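Local coordinates for protein ribonucleoside-diphosphate reductase (Sulfolobus acidocaldarius DSM 639, PDB 6QRZ) that probably acts as a ligand-binding oxidase, holding a manganese/iron cofactor within the helical, ferritin-like fold of ribonucleotide reductase R2 proteins, at residues A[182-191]-A[253-262]; A[62-71]-A[213-223]. One frame throughout, in Å; residues are numbered along the deposited sequence.

Contact 1. Residues A[182-191]-A[253-262]; sequences AVAVTTYNLY and KAIEQFNKLV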
loop_
_atom_site.group_PDB
_atom_site.type_symbol
_atom_site.label_atom_id
_atom_site.label_comp_id
_atom_site.label_asym_id
_atom_site.label_seq_id
_atom_site.Cartn_x
_atom_site.Cartn_y
_atom_site.Cartn_z
ATOM N N ALA A 182 -17.289 6.875 -9.628
ATOM C CA ALA A 182 -17.346 6.434 -11.017
ATOM C C ALA A 182 -16.456 7.299 -11.900
ATOM O O ALA A 182 -15.679 6.785 -12.712
ATOM C CB ALA A 182 -18.790 6.462 -11.514
ATOM N N VAL A 183 -16.558 8.621 -11.751
ATOM C CA VAL A 183 -15.689 9.529 -12.494
ATOM C C VAL A 183 -14.228 9.268 -12.160
ATOM O O VAL A 183 -13.351 9.386 -13.026
ATOM C CB VAL A 183 -16.092 10.991 -12.207
ATOM C CG1 VAL A 183 -15.088 11.957 -12.808
ATOM C CG2 VAL A 183 -17.485 11.270 -12.750
ATOM N N ALA A 184 -13.941 8.884 -10.915
ATOM C CA ALA A 184 -12.563 8.608 -10.524
ATOM C C ALA A 184 -12.060 7.312 -11.149
ATOM O O ALA A 184 -10.993 7.287 -11.770
ATOM C CB ALA A 184 -12.450 8.551 -9.001
ATOM N N VAL A 185 -12.823 6.225 -11.001
ATOM C CA VAL A 185 -12.357 4.918 -11.459
ATOM C C VAL A 185 -12.247 4.883 -12.980
ATOM O O VAL A 185 -11.326 4.267 -13.534
ATOM C CB VAL A 185 -13.281 3.808 -10.924
ATOM C CG1 VAL A 185 -12.865 2.452 -11.470
ATOM C CG2 VAL A 185 -13.260 3.792 -9.404
ATOM N N THR A 186 -13.175 5.540 -13.682
ATOM C CA THR A 186 -13.098 5.589 -15.140
ATOM C C THR A 186 -11.837 6.308 -15.602
ATOM O O THR A 186 -11.176 5.873 -16.553
ATOM C CB THR A 186 -14.341 6.269 -15.715
ATOM O OG1 THR A 186 -14.554 7.521 -15.050
ATOM C CG2 THR A 186 -15.567 5.389 -15.535
ATOM N N THR A 187 -11.487 7.409 -14.940
ATOM C CA THR A 187 -10.277 8.162 -15.247
ATOM C C THR A 187 -9.016 7.489 -14.721
ATOM O O THR A 187 -7.926 8.055 -14.845
ATOM C CB THR A 187 -10.387 9.575 -14.663
ATOM O OG1 THR A 187 -11.745 10.023 -14.748
ATOM C CG2 THR A 187 -9.500 10.560 -15.414
ATOM N N TYR A 188 -9.131 6.291 -14.153
ATOM C CA TYR A 188 -8.018 5.701 -13.425
ATOM C C TYR A 188 -7.827 4.233 -13.784
ATOM O O TYR A 188 -6.728 3.822 -14.170
ATOM C CB TYR A 188 -8.253 5.872 -11.925
ATOM C CG TYR A 188 -7.175 5.309 -11.044
ATOM C CD1 TYR A 188 -5.863 5.733 -11.166
ATOM C CD2 TYR A 188 -7.475 4.370 -10.070
ATOM C CE1 TYR A 188 -4.877 5.226 -10.353
ATOM C CE2 TYR A 188 -6.495 3.860 -9.251
ATOM C CZ TYR A 188 -5.195 4.288 -9.397
ATOM O OH TYR A 188 -4.207 3.783 -8.585
ATOM N N ASN A 189 -8.888 3.437 -13.664
ATOM C CA ASN A 189 -8.812 2.008 -13.941
ATOM C C ASN A 189 -9.308 1.632 -15.328
ATOM O O ASN A 189 -8.879 0.607 -15.868
ATOM C CB ASN A 189 -9.616 1.224 -12.898
ATOM C CG ASN A 189 -9.005 1.300 -11.514
ATOM O OD1 ASN A 189 -9.609 1.835 -10.583
ATOM N ND2 ASN A 189 -7.801 0.761 -11.369
ATOM N N LEU A 190 -10.196 2.432 -15.918
ATOM C CA LEU A 190 -10.772 2.080 -17.211
ATOM C C LEU A 190 -9.875 2.517 -18.363
ATOM O O LEU A 190 -9.393 1.686 -19.140
ATOM C CB LEU A 190 -12.165 2.698 -17.354
ATOM C CG LEU A 190 -13.345 1.902 -16.795
ATOM C CD1 LEU A 190 -13.354 1.893 -15.272
ATOM C CD2 LEU A 190 -14.640 2.465 -17.343
ATOM N N TYR A 191 -9.648 3.822 -18.496
ATOM C CA TYR A 191 -8.890 4.335 -19.629
ATOM C C TYR A 191 -7.388 4.330 -19.377
ATOM O O TYR A 191 -6.614 3.978 -20.273
ATOM C CB TYR A 191 -9.356 5.752 -19.973
ATOM C CG TYR A 191 -8.654 6.352 -21.169
ATOM C CD1 TYR A 191 -9.031 6.011 -22.462
ATOM C CD2 TYR A 191 -7.619 7.263 -21.007
ATOM C CE1 TYR A 191 -8.392 6.558 -23.560
ATOM C CE2 TYR A 191 -6.975 7.816 -22.097
ATOM C CZ TYR A 191 -7.366 7.461 -23.372
ATOM O OH TYR A 191 -6.727 8.009 -24.461
ATOM N N LYS A 253 -22.511 9.130 -15.645
ATOM C CA LYS A 253 -21.263 9.794 -15.281
ATOM C C LYS A 253 -20.055 8.973 -15.713
ATOM O O LYS A 253 -19.029 9.532 -16.119
ATOM C CB LYS A 253 -21.224 10.056 -13.776
ATOM C CG LYS A 253 -22.326 10.976 -13.275
ATOM C CD LYS A 253 -22.168 12.385 -13.825
ATOM C CE LYS A 253 -20.901 13.043 -13.303
ATOM N NZ LYS A 253 -20.767 14.444 -13.791
ATOM N N ALA A 254 -20.155 7.644 -15.628
ATOM C CA ALA A 254 -19.046 6.793 -16.044
ATOM C C ALA A 254 -18.824 6.853 -17.548
ATOM O O ALA A 254 -17.694 6.668 -18.014
ATOM C CB ALA A 254 -19.293 5.350 -15.603
ATOM N N ILE A 255 -19.877 7.110 -18.318
ATOM C CA ILE A 255 -19.748 7.237 -19.765
ATOM C C ILE A 255 -19.380 8.661 -20.167
ATOM O O ILE A 255 -18.562 8.863 -21.069
ATOM C CB ILE A 255 -21.047 6.770 -20.450
ATOM C CG1 ILE A 255 -21.256 5.272 -20.225
ATOM C CG2 ILE A 255 -21.005 7.065 -21.931
ATOM C CD1 ILE A 255 -20.158 4.408 -20.803
ATOM N N GLU A 256 -19.973 9.662 -19.510
ATOM C CA GLU A 256 -19.589 11.047 -19.766
ATOM C C GLU A 256 -18.104 11.261 -19.509
ATOM O O GLU A 256 -17.423 11.946 -20.283
ATOM C CB GLU A 256 -20.420 11.995 -18.900
ATOM C CG GLU A 256 -19.914 13.431 -18.888
ATOM C CD GLU A 256 -20.578 14.279 -17.818
ATOM O OE1 GLU A 256 -21.371 13.729 -17.026
ATOM O OE2 GLU A 256 -20.305 15.497 -17.770
ATOM N N GLN A 257 -17.584 10.681 -18.428
ATOM C CA GLN A 257 -16.159 10.799 -18.145
ATOM C C GLN A 257 -15.331 10.003 -19.147
ATOM O O GLN A 257 -14.247 10.440 -19.550
ATOM C CB GLN A 257 -15.867 10.338 -16.717
ATOM C CG GLN A 257 -14.422 10.520 -16.296
ATOM C CD GLN A 257 -14.019 11.979 -16.195
ATOM O OE1 GLN A 257 -14.847 12.844 -15.913
ATOM N NE2 GLN A 257 -12.742 12.257 -16.429
ATOM N N PHE A 258 -15.827 8.836 -19.564
ATOM C CA PHE A 258 -15.085 8.027 -20.525
ATOM C C PHE A 258 -15.114 8.644 -21.918
ATOM O O PHE A 258 -14.176 8.451 -22.699
ATOM C CB PHE A 258 -15.643 6.603 -20.555
ATOM C CG PHE A 258 -14.736 5.613 -21.225
ATOM C CD1 PHE A 258 -13.566 5.201 -20.609
ATOM C CD2 PHE A 258 -15.055 5.089 -22.464
ATOM C CE1 PHE A 258 -12.728 4.289 -21.221
ATOM C CE2 PHE A 258 -14.223 4.176 -23.079
ATOM C CZ PHE A 258 -13.058 3.775 -22.457
ATOM N N ASN A 259 -16.176 9.383 -22.246
ATOM C CA ASN A 259 -16.210 10.139 -23.490
ATOM C C ASN A 259 -15.412 11.431 -23.405
ATOM O O ASN A 259 -15.030 11.979 -24.444
ATOM C CB ASN A 259 -17.655 10.453 -23.882
ATOM C CG ASN A 259 -18.388 9.243 -24.424
ATOM O OD1 ASN A 259 -17.798 8.392 -25.091
ATOM N ND2 ASN A 259 -19.682 9.158 -24.142
ATOM N N LYS A 260 -15.159 11.932 -22.194
ATOM C CA LYS A 260 -14.328 13.120 -22.036
ATOM C C LYS A 260 -12.845 12.782 -22.108
ATOM O O LYS A 260 -12.044 13.612 -22.554
ATOM C CB LYS A 260 -14.650 13.816 -20.711
ATOM C CG LYS A 260 -13.966 15.163 -20.529
ATOM C CD LYS A 260 -14.458 15.879 -19.283
ATOM C CE LYS A 260 -14.089 15.118 -18.021
ATOM N NZ LYS A 260 -14.623 15.776 -16.794
ATOM N N LEU A 261 -12.462 11.575 -21.685
ATOM C CA LEU A 261 -11.061 11.175 -21.745
ATOM C C LEU A 261 -10.613 10.949 -23.183
ATOM O O LEU A 261 -9.534 11.400 -23.587
ATOM C CB LEU A 261 -10.840 9.918 -20.907
ATOM C CG LEU A 261 -11.002 10.113 -19.402
ATOM C CD1 LEU A 261 -10.888 8.784 -18.685
ATOM C CD2 LEU A 261 -9.964 11.096 -18.897
ATOM N N VAL A 262 -11.430 10.247 -23.973
ATOM C CA VAL A 262 -11.112 10.035 -25.380
ATOM C C VAL A 262 -11.155 11.322 -26.187
ATOM O O VAL A 262 -10.650 11.353 -27.314
ATOM C CB VAL A 262 -12.068 8.996 -26.002
ATOM C CG1 VAL A 262 -11.958 7.668 -25.266
ATOM C CG2 VAL A 262 -13.498 9.509 -25.976
#
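T186 and A254 bring two helices of the ferritin-like R2 fold together: 178-190 and 247-261 run in broadly the same direction, crossing at -38° with their axes 8.4 Å apart. Small side chains line the close approach. T186 CG2 lies 3.7 Å from A254 CB, and A182 CB touches A254 CB from the turn before, with I239 of helix 215-245 touching both alanines. The polar part centres on Q257 and the hydroxyls of T186 and T187. The Q257 chain leaves its helix with CG opposite the backbone N (chi1 -176°), then bends at chi2; CG passes T186 OG1, and the side chain crosses those of V183 and T187 at about a right angle, OE1 toward V183 CG1. NE2 lies 3.0 Å from T187 OG1; its weak hydrogen bond goes to E164 of helix 155-169. Apolar packing takes over further along. A wider pi-type turn at 186-190 leaves V185 O accepting from the backbone N of Y188, N189 and L190, and Y191 follows directly after it. L261 CD1 meets Y191 CB at 3.6 Å, while L261 CB lies over one face of the tyrosine ring. F258 CE1 approaches that ring at its edge and also reaches L190 CB. Beside them, L261 CD2 rests 3.6 Å from T187 CG2.

Contact 2. Residues A[62-71]-A[213-223]; sequences IDFSKDKEDW and IMPGLSKTVNL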
loop_
_atom_site.group_PDB
_atom_site.type_symbol
_atom_site.label_atom_id
_atom_site.label_comp_id
_atom_site.label_asym_id
_atom_site.label_seq_id
_atom_site.Cartn_x
_atom_site.Cartn_y
_atom_site.Cartn_z
ATOM N N ILE A 62 15.185 -9.244 -11.407
ATOM C CA ILE A 62 15.215 -9.032 -12.850
ATOM C C ILE A 62 16.582 -8.484 -13.238
ATOM O O ILE A 62 16.985 -7.404 -12.789
ATOM C CB ILE A 62 14.090 -8.086 -13.288
ATOM C CG1 ILE A 62 12.724 -8.698 -12.963
ATOM C CG2 ILE A 62 14.204 -7.781 -14.772
ATOM C CD1 ILE A 62 11.555 -7.809 -13.322
ATOM N N ASP A 63 17.301 -9.226 -14.076
ATOM C CA ASP A 63 18.646 -8.849 -14.487
ATOM C C ASP A 63 18.580 -7.946 -15.713
ATOM O O ASP A 63 17.942 -8.290 -16.713
ATOM C CB ASP A 63 19.486 -10.092 -14.784
ATOM C CG ASP A 63 20.967 -9.783 -14.909
ATOM O OD1 ASP A 63 21.353 -8.611 -14.717
ATOM O OD2 ASP A 63 21.746 -10.717 -15.197
ATOM N N PHE A 64 19.243 -6.792 -15.629
ATOM C CA PHE A 64 19.300 -5.829 -16.722
ATOM C C PHE A 64 20.688 -5.750 -17.349
ATOM O O PHE A 64 21.009 -4.759 -18.012
ATOM C CB PHE A 64 18.869 -4.443 -16.235
ATOM C CG PHE A 64 17.447 -4.377 -15.752
ATOM C CD1 PHE A 64 16.428 -4.009 -16.613
ATOM C CD2 PHE A 64 17.133 -4.668 -14.436
ATOM C CE1 PHE A 64 15.118 -3.944 -16.174
ATOM C CE2 PHE A 64 15.824 -4.604 -13.989
ATOM C CZ PHE A 64 14.816 -4.240 -14.860
ATOM N N SER A 65 21.519 -6.777 -17.154
ATOM C CA SER A 65 22.902 -6.715 -17.614
ATOM C C SER A 65 23.027 -6.849 -19.126
ATOM O O SER A 65 24.048 -6.434 -19.687
ATOM C CB SER A 65 23.736 -7.796 -16.924
ATOM O OG SER A 65 23.223 -9.089 -17.193
ATOM N N LYS A 66 22.027 -7.419 -19.800
ATOM C CA LYS A 66 22.054 -7.543 -21.251
ATOM C C LYS A 66 21.204 -6.490 -21.954
ATOM O O LYS A 66 21.357 -6.302 -23.166
ATOM C CB LYS A 66 21.597 -8.946 -21.678
ATOM C CG LYS A 66 22.052 -9.347 -23.078
ATOM C CD LYS A 66 21.820 -10.825 -23.357
ATOM C CE LYS A 66 20.343 -11.150 -23.473
ATOM N NZ LYS A 66 20.110 -12.585 -23.800
ATOM N N ASP A 67 20.321 -5.799 -21.229
ATOM C CA ASP A 67 19.539 -4.730 -21.843
ATOM C C ASP A 67 20.429 -3.568 -22.263
ATOM O O ASP A 67 20.195 -2.943 -23.304
ATOM C CB ASP A 67 18.457 -4.246 -20.879
ATOM C CG ASP A 67 17.520 -5.354 -20.452
ATOM O OD1 ASP A 67 17.268 -6.267 -21.262
ATOM O OD2 ASP A 67 17.037 -5.312 -19.304
ATOM N N LYS A 68 21.454 -3.262 -21.463
ATOM C CA LYS A 68 22.371 -2.184 -21.816
ATOM C C LYS A 68 23.157 -2.508 -23.081
ATOM O O LYS A 68 23.581 -1.594 -23.798
ATOM C CB LYS A 68 23.322 -1.902 -20.652
ATOM C CG LYS A 68 24.214 -3.075 -20.276
ATOM C CD LYS A 68 25.055 -2.766 -19.047
ATOM C CE LYS A 68 24.189 -2.625 -17.805
ATOM N NZ LYS A 68 25.009 -2.419 -16.578
ATOM N N GLU A 69 23.357 -3.795 -23.374
ATOM C CA GLU A 69 24.013 -4.180 -24.618
ATOM C C GLU A 69 23.067 -4.045 -25.805
ATOM O O GLU A 69 23.486 -3.631 -26.892
ATOM C CB GLU A 69 24.542 -5.610 -24.513
ATOM C CG GLU A 69 25.617 -5.796 -23.453
ATOM C CD GLU A 69 26.045 -7.245 -23.303
ATOM O OE1 GLU A 69 25.385 -8.126 -23.893
ATOM O OE2 GLU A 69 27.041 -7.502 -22.595
ATOM N N ASP A 70 21.791 -4.386 -25.616
ATOM C CA ASP A 70 20.798 -4.202 -26.665
ATOM C C ASP A 70 20.375 -2.747 -26.818
ATOM O O ASP A 70 19.833 -2.380 -27.866
ATOM C CB ASP A 70 19.570 -5.071 -26.384
ATOM C CG ASP A 70 19.895 -6.552 -26.380
ATOM O OD1 ASP A 70 20.809 -6.962 -27.127
ATOM O OD2 ASP A 70 19.238 -7.306 -25.632
ATOM N N TRP A 71 20.609 -1.916 -25.801
ATOM C CA TRP A 71 20.323 -0.491 -25.926
ATOM C C TRP A 71 21.307 0.184 -26.871
ATOM O O TRP A 71 20.932 1.090 -27.626
ATOM C CB TRP A 71 20.357 0.170 -24.548
ATOM C CG TRP A 71 20.250 1.665 -24.578
ATOM C CD1 TRP A 71 21.275 2.563 -24.494
ATOM C CD2 TRP A 71 19.049 2.438 -24.692
ATOM N NE1 TRP A 71 20.788 3.846 -24.551
ATOM C CE2 TRP A 71 19.424 3.797 -24.673
ATOM C CE3 TRP A 71 17.694 2.114 -24.812
ATOM C CZ2 TRP A 71 18.493 4.829 -24.767
ATOM C CZ3 TRP A 71 16.771 3.140 -24.903
ATOM C CH2 TRP A 71 17.175 4.482 -24.881
ATOM N N ILE A 213 14.995 -8.100 -28.393
ATOM C CA ILE A 213 15.783 -7.159 -27.610
ATOM C C ILE A 213 15.110 -6.941 -26.262
ATOM O O ILE A 213 13.931 -7.247 -26.071
ATOM C CB ILE A 213 15.971 -5.807 -28.333
ATOM C CG1 ILE A 213 14.610 -5.175 -28.634
ATOM C CG2 ILE A 213 16.784 -5.984 -29.605
ATOM C CD1 ILE A 213 14.697 -3.787 -29.222
ATOM N N MET A 214 15.887 -6.395 -25.324
ATOM C CA MET A 214 15.445 -6.041 -23.979
ATOM C C MET A 214 14.782 -7.217 -23.270
ATOM O O MET A 214 13.577 -7.168 -22.992
ATOM C CB MET A 214 14.480 -4.854 -24.031
ATOM C CG MET A 214 15.048 -3.617 -24.705
ATOM S SD MET A 214 16.465 -2.933 -23.824
ATOM C CE MET A 214 16.877 -1.544 -24.879
ATOM N N PRO A 215 15.521 -8.287 -22.959
ATOM C CA PRO A 215 14.894 -9.390 -22.212
ATOM C C PRO A 215 14.575 -9.028 -20.773
ATOM O O PRO A 215 13.562 -9.491 -20.235
ATOM C CB PRO A 215 15.940 -10.509 -22.305
ATOM C CG PRO A 215 17.230 -9.790 -22.470
ATOM C CD PRO A 215 16.919 -8.588 -23.313
ATOM N N GLY A 216 15.415 -8.213 -20.132
ATOM C CA GLY A 216 15.137 -7.811 -18.763
ATOM C C GLY A 216 13.884 -6.964 -18.649
ATOM O O GLY A 216 13.068 -7.167 -17.746
ATOM N N LEU A 217 13.714 -6.003 -19.560
ATOM C CA LEU A 217 12.477 -5.231 -19.579
ATOM C C LEU A 217 11.296 -6.090 -20.010
ATOM O O LEU A 217 10.163 -5.845 -19.579
ATOM C CB LEU A 217 12.621 -4.020 -20.500
ATOM C CG LEU A 217 11.456 -3.029 -20.482
ATOM C CD1 LEU A 217 11.279 -2.431 -19.095
ATOM C CD2 LEU A 217 11.654 -1.935 -21.519
ATOM N N SER A 218 11.535 -7.098 -20.855
ATOM C CA SER A 218 10.467 -8.026 -21.215
ATOM C C SER A 218 9.981 -8.797 -19.995
ATOM O O SER A 218 8.773 -8.992 -19.816
ATOM C CB SER A 218 10.949 -8.988 -22.302
ATOM O OG SER A 218 11.329 -8.286 -23.472
ATOM N N LYS A 219 10.910 -9.247 -19.148
ATOM C CA LYS A 219 10.521 -9.842 -17.875
ATOM C C LYS A 219 9.810 -8.822 -16.996
ATOM O O LYS A 219 8.875 -9.163 -16.264
ATOM C CB LYS A 219 11.752 -10.405 -17.162
ATOM C CG LYS A 219 11.462 -11.089 -15.834
ATOM C CD LYS A 219 10.649 -12.359 -16.029
ATOM C CE LYS A 219 10.414 -13.074 -14.707
ATOM N NZ LYS A 219 9.602 -14.312 -14.877
ATOM N N THR A 220 10.236 -7.559 -17.065
ATOM C CA THR A 220 9.587 -6.509 -16.288
ATOM C C THR A 220 8.161 -6.270 -16.771
ATOM O O THR A 220 7.225 -6.208 -15.965
ATOM C CB THR A 220 10.406 -5.219 -16.366
ATOM O OG1 THR A 220 11.723 -5.454 -15.854
ATOM C CG2 THR A 220 9.744 -4.115 -15.560
ATOM N N VAL A 221 7.974 -6.148 -18.086
ATOM C CA VAL A 221 6.651 -5.848 -18.631
ATOM C C VAL A 221 5.696 -7.012 -18.393
ATOM O O VAL A 221 4.546 -6.818 -17.980
ATOM C CB VAL A 221 6.754 -5.496 -20.125
ATOM C CG1 VAL A 221 5.367 -5.391 -20.745
ATOM C CG2 VAL A 221 7.519 -4.196 -20.309
ATOM N N ASN A 222 6.156 -8.241 -18.651
ATOM C CA ASN A 222 5.304 -9.408 -18.442
ATOM C C ASN A 222 4.870 -9.536 -16.989
ATOM O O ASN A 222 3.792 -10.073 -16.707
ATOM C CB ASN A 222 6.026 -10.678 -18.894
ATOM C CG ASN A 222 6.082 -10.810 -20.403
ATOM O OD1 ASN A 222 5.147 -10.428 -21.108
ATOM N ND2 ASN A 222 7.183 -11.354 -20.909
ATOM N N LEU A 223 5.690 -9.052 -16.056
ATOM C CA LEU A 223 5.296 -9.042 -14.654
ATOM C C LEU A 223 4.437 -7.831 -14.314
ATOM O O LEU A 223 3.588 -7.911 -13.419
ATOM C CB LEU A 223 6.537 -9.086 -13.761
ATOM C CG LEU A 223 7.334 -10.393 -13.790
ATOM C CD1 LEU A 223 8.655 -10.240 -13.052
ATOM C CD2 LEU A 223 6.520 -11.537 -13.207
#
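D67 reaches the start of helix 215-245, where its OD1 accepts a hydrogen bond from G216 N (2.9 Å, N-H...O 147°) on the syn lone pair. With CG anti to the carbonyl carbon (chi1 -58°), the carboxylate lies against the first turn, and OD2 is 3.4 Å from L217 N. The negative charge at this helix end is probably favoured by the helix dipole. D70, one turn on, adds a weak bond from M214 N to its OD2; M214 is the N-cap residue, and P215 CD lies close to both carboxylates. Replacing D67 with alanine removes the carboxylate and would probably leave G216 N without this acceptor and the helix start without a buried compensating charge. Because G216 has no side chain, D63 O can also approach, making a CA-H...O contact at 3.5 Å. Outside this polar centre, the K66 side chain crosses the proline ring of P215 at about a right angle, CE against CG, and M214, bent at chi2, carries its CE to the edge of the W71 ring, 3.7 Å from CE3. On the other flank, T220 OG1 donates to G216 O while meeting F64 CZ and I62 CD1. The isoleucine tip continues to L223 CD1 (3.8 Å), and W57 touches both residues. The arrangement is a carboxylate from a distant part of the chain holding a helix N-terminus, here that of the R2-fold helix 215-245, which farther along supplies the metal ligands E228 and H231.

Contacts 1 and 2 lie on opposite sides of the chain's centre, about 33 Å apart between centres. Contact 1 is the more deeply buried, a helix-on-helix packing made mostly of methyls and rings around one amide. Contact 2 is only partly buried, and there a loop and short helix meet the beginning of a long one, with carboxylates answering backbone N-H groups. They bury almost equal areas, 584 and 585 Å². Helix 215-245 relates them: its N-terminal end forms half of contact 2, its I239 packs against the alanines of contact 1, and helix 247-261 follows it directly in the chain. Between those ends, it passes the manganese/iron site.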